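PDB 1K5C: endopolygalacturonase from Chondrostereum purpureum, which probably cleaves the 1,4-alpha-D-galacturonosyl chain of polygalacturonate at internal links by hydrolysis, as a glycoside hydrolase of family 28. Local coordinates for residues 64-69 with 126-131; 84-87 with 93-96. All blocks are in the same frame, centred on the assembly; numbering follows the deposited sequence.

Contact 1: 64-69 with 126-131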
# COMPACT_ATOMS: atom_id res chain seq x y z
N ASP A 64 12.08 -11.84 8.13
CA ASP A 64 13.13 -10.81 8.22
C ASP A 64 14.43 -11.45 7.83
O ASP A 64 14.85 -12.42 8.48
CB ASP A 64 13.18 -10.28 9.65
CG ASP A 64 14.12 -9.13 9.86
OD1 ASP A 64 14.72 -8.65 8.90
OD2 ASP A 64 14.24 -8.71 11.04
N GLY A 65 15.08 -10.96 6.78
CA GLY A 65 16.38 -11.50 6.39
C GLY A 65 16.98 -10.60 5.31
O GLY A 65 16.34 -9.64 4.87
N THR A 66 18.19 -10.96 4.91
CA THR A 66 19.00 -10.18 3.99
C THR A 66 19.14 -10.99 2.69
O THR A 66 19.56 -12.14 2.70
CB THR A 66 20.39 -9.88 4.57
OG1 THR A 66 20.20 -9.11 5.77
CG2 THR A 66 21.25 -9.10 3.58
N GLY A 67 18.75 -10.39 1.56
CA GLY A 67 18.90 -11.05 0.25
C GLY A 67 18.07 -12.28 0.12
O GLY A 67 18.45 -13.24 -0.58
N ILE A 68 16.88 -12.32 0.78
CA ILE A 68 16.03 -13.51 0.71
C ILE A 68 15.41 -13.63 -0.68
O ILE A 68 15.00 -12.63 -1.27
CB ILE A 68 14.95 -13.39 1.81
CG1 ILE A 68 15.57 -13.19 3.22
CG2 ILE A 68 13.95 -14.57 1.75
CD1 ILE A 68 16.66 -14.24 3.51
N ASN A 69 15.31 -14.88 -1.14
CA ASN A 69 14.62 -15.18 -2.41
C ASN A 69 13.38 -16.00 -2.02
O ASN A 69 13.49 -17.18 -1.72
CB ASN A 69 15.58 -15.98 -3.28
CG ASN A 69 14.97 -16.42 -4.57
OD1 ASN A 69 14.11 -15.73 -5.11
ND2 ASN A 69 15.37 -17.55 -5.10
N PRO A 126 11.37 -2.15 8.14
CA PRO A 126 12.41 -1.44 7.38
C PRO A 126 13.24 -2.42 6.55
O PRO A 126 13.17 -3.64 6.70
CB PRO A 126 13.29 -0.80 8.47
CG PRO A 126 13.09 -1.65 9.67
CD PRO A 126 11.73 -2.25 9.58
N THR A 127 14.05 -1.81 5.69
CA THR A 127 14.93 -2.58 4.78
C THR A 127 16.42 -2.34 5.14
O THR A 127 16.78 -1.38 5.79
CB THR A 127 14.71 -2.19 3.30
OG1 THR A 127 14.98 -0.76 3.26
CG2 THR A 127 13.31 -2.47 2.84
N ASP A 128 17.23 -3.30 4.65
CA ASP A 128 18.69 -3.17 4.77
C ASP A 128 19.36 -3.15 3.42
O ASP A 128 20.63 -3.08 3.39
CB ASP A 128 19.29 -4.26 5.67
CG ASP A 128 19.21 -5.66 5.11
OD1 ASP A 128 18.44 -5.91 4.17
OD2 ASP A 128 20.01 -6.50 5.61
N ALA A 129 18.63 -3.18 2.34
CA ALA A 129 19.10 -3.19 0.96
C ALA A 129 17.83 -3.21 0.10
O ALA A 129 16.72 -3.08 0.64
CB ALA A 129 20.02 -4.35 0.63
N HIS A 130 17.95 -3.39 -1.22
CA HIS A 130 16.72 -3.30 -2.01
C HIS A 130 15.78 -4.46 -1.68
O HIS A 130 16.19 -5.61 -1.48
CB HIS A 130 17.06 -3.33 -3.51
CG HIS A 130 15.97 -2.64 -4.32
ND1 HIS A 130 16.09 -1.28 -4.56
CD2 HIS A 130 14.75 -2.85 -4.70
CE1 HIS A 130 15.08 -0.75 -5.20
NE2 HIS A 130 14.23 -1.77 -5.30
N LEU A 131 14.48 -4.15 -1.64
CA LEU A 131 13.42 -5.12 -1.40
C LEU A 131 12.40 -5.02 -2.53
O LEU A 131 11.85 -3.93 -2.74
CB LEU A 131 12.80 -4.86 -0.01
CG LEU A 131 11.65 -5.81 0.35
CD1 LEU A 131 12.12 -7.26 0.49
CD2 LEU A 131 11.05 -5.37 1.68
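T66 and D128 join two corner turns of the right-handed parallel beta-helix of family 28. At each corner the chain leaves one face of the helix and starts the next: strand 61-65 passes to 68-71, and strand 122-127 to 130-139. The close part of the contact centres on one hydrogen bond. T66 OG1 gives its hydrogen to D128 OD2 at 2.6 Å. The hydroxyl meets this oxygen on its syn side, 16° out of the carboxylate plane. The two side chains cross at about a right angle. In T66 the methyl CG2 lies anti to the backbone N (chi1 -61° for OG1), which puts OG1 beside that N and facing the aspartate. CG2 still lies 3.5 Å from D128 OD2, so both branches of the threonine border the same oxygen. S106, from the coil between, hydrogen-bonds through OG to D128 OD1 and to G67 N, and T66 and A129 both touch this residue. The carboxylate is thus held through both oxygens.

The rest is loose. The nearest CA atoms, those of T66 and D128, are 7.1 Å apart, and only 95 Å² is buried in all. D128 is exposed. On the G65 side the approach is wider, with G65 O 4.3 Å from D128 OD1.

Contact 2: 84-87 with 93-96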
# COMPACT_ATOMS: atom_id res chain seq x y z
N TYR A 84 -13.65 -11.66 11.21
CA TYR A 84 -13.41 -10.43 11.99
C TYR A 84 -14.20 -9.24 11.45
O TYR A 84 -14.58 -8.36 12.20
CB TYR A 84 -11.96 -10.08 11.93
CG TYR A 84 -10.94 -11.15 12.34
CD1 TYR A 84 -10.42 -11.19 13.62
CD2 TYR A 84 -10.53 -12.08 11.40
CE1 TYR A 84 -9.49 -12.19 13.97
CE2 TYR A 84 -9.56 -13.05 11.72
CZ TYR A 84 -9.04 -13.07 13.01
OH TYR A 84 -8.06 -13.98 13.35
N TRP A 85 -14.34 -9.14 10.10
CA TRP A 85 -14.85 -7.90 9.50
C TRP A 85 -16.19 -7.51 10.06
O TRP A 85 -17.12 -8.32 10.15
CB TRP A 85 -14.98 -8.10 7.98
CG TRP A 85 -13.70 -8.36 7.27
CD1 TRP A 85 -12.44 -7.94 7.63
CD2 TRP A 85 -13.56 -9.09 6.04
NE1 TRP A 85 -11.52 -8.37 6.68
CE2 TRP A 85 -12.18 -9.10 5.72
CE3 TRP A 85 -14.45 -9.78 5.21
CZ2 TRP A 85 -11.67 -9.74 4.58
CZ3 TRP A 85 -13.94 -10.44 4.09
CH2 TRP A 85 -12.57 -10.42 3.79
N ASP A 86 -16.31 -6.21 10.35
CA ASP A 86 -17.55 -5.69 10.97
C ASP A 86 -17.86 -4.27 10.46
O ASP A 86 -18.67 -3.58 11.10
CB ASP A 86 -17.45 -5.71 12.47
CG ASP A 86 -16.43 -4.74 13.03
OD1 ASP A 86 -15.63 -4.22 12.24
OD2 ASP A 86 -16.41 -4.50 14.28
N GLY A 87 -17.23 -3.83 9.39
CA GLY A 87 -17.43 -2.51 8.85
C GLY A 87 -16.58 -1.44 9.50
O GLY A 87 -16.56 -0.30 9.01
N GLY A 93 -14.80 -1.38 16.91
CA GLY A 93 -15.43 -2.69 16.71
C GLY A 93 -14.55 -3.83 17.17
O GLY A 93 -13.79 -3.73 18.16
N THR A 94 -14.70 -4.94 16.46
CA THR A 94 -13.96 -6.15 16.81
C THR A 94 -12.44 -5.91 16.66
O THR A 94 -11.98 -5.13 15.80
CB THR A 94 -14.37 -7.31 15.90
OG1 THR A 94 -14.12 -6.95 14.55
CG2 THR A 94 -15.86 -7.68 16.08
N HIS A 95 -11.66 -6.64 17.48
CA HIS A 95 -10.20 -6.61 17.27
C HIS A 95 -9.86 -7.17 15.91
O HIS A 95 -10.38 -8.23 15.53
CB HIS A 95 -9.58 -7.47 18.38
CG HIS A 95 -8.11 -7.61 18.18
ND1 HIS A 95 -7.51 -8.76 17.70
CD2 HIS A 95 -7.12 -6.77 18.48
CE1 HIS A 95 -6.19 -8.61 17.70
NE2 HIS A 95 -5.90 -7.36 18.19
N LYS A 96 -8.99 -6.50 15.17
CA LYS A 96 -8.48 -7.00 13.90
C LYS A 96 -6.97 -7.23 14.03
O LYS A 96 -6.23 -6.24 14.15
CB LYS A 96 -8.72 -6.01 12.74
CG LYS A 96 -10.08 -5.30 12.72
CD LYS A 96 -11.23 -6.28 12.55
CE LYS A 96 -12.59 -5.58 12.24
NZ LYS A 96 -13.01 -4.55 13.24
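D86 faces T94 and K96 across a loop that folds back on itself between strands 76-78 and 101-104 of the beta-helix. Its carboxylate splits its work. OD1 forms a salt bridge with K96 NZ at 2.8 Å, and OD2 takes the backbone N-H of T94, also at 2.8 Å and nearly straight at 165°. Both donors sit well out of the carboxylate plane. G93 CA lies 3.2 Å from D86 OD2, and a side chain on G93 would clash with this oxygen. The T94 hydroxyl turns to the backbone instead: OG1 donates to Y84 O at 2.8 Å.

K96 reaches this place by a chain bent at chi2 and chi4 (-63° and -55°). The bends bring CE to 3.4 Å from Y84 O and NZ to D86. CD packs on Y84 CB at 3.9 Å. NZ also bonds to T94 O at 2.8 Å, and weakly to T94 OG1. At the ring of Y84, H95 O lies by the edge, 3.5 Å from CD1.

Further out, G89 O is another acceptor for K96 NZ, and K88 N bonds to D86 OD1. Y84 OH is held by T54 N, and W85 NE1 by S117 O. The bend between the two arms carries N91, which binds galacturonate.

An alanine in place of D86 would probably leave the K96 ammonium without its countercharge and the T94 N-H without its acceptor. The ammonium of this largely buried lysine meets one carboxylate and backbone carbonyls, which probably favours its charged form and ties both arms of the loop to one cation.

Both contacts lie on the periphery of the beta-helix, with centres 32 Å apart and nearest atoms about 19 Å apart. Along the chain, contact 2 is nested inside the loop closed by contact 1. Contact 1 joins corners of the coil itself and lies at the surface. Contact 2 joins the two arms of a single irregular loop and is partly buried. The chemistry follows: a lone neutral-to-anion hydrogen bond at the corners, against a salt bridge flanked by side-chain hydrogen bonds to backbone atoms in the loop. Contact 1 lies away from the annotated sites. Contact 2 is nearer the substrate side, with K96 about 7 Å from galacturonate-binding N151, side chain to side chain.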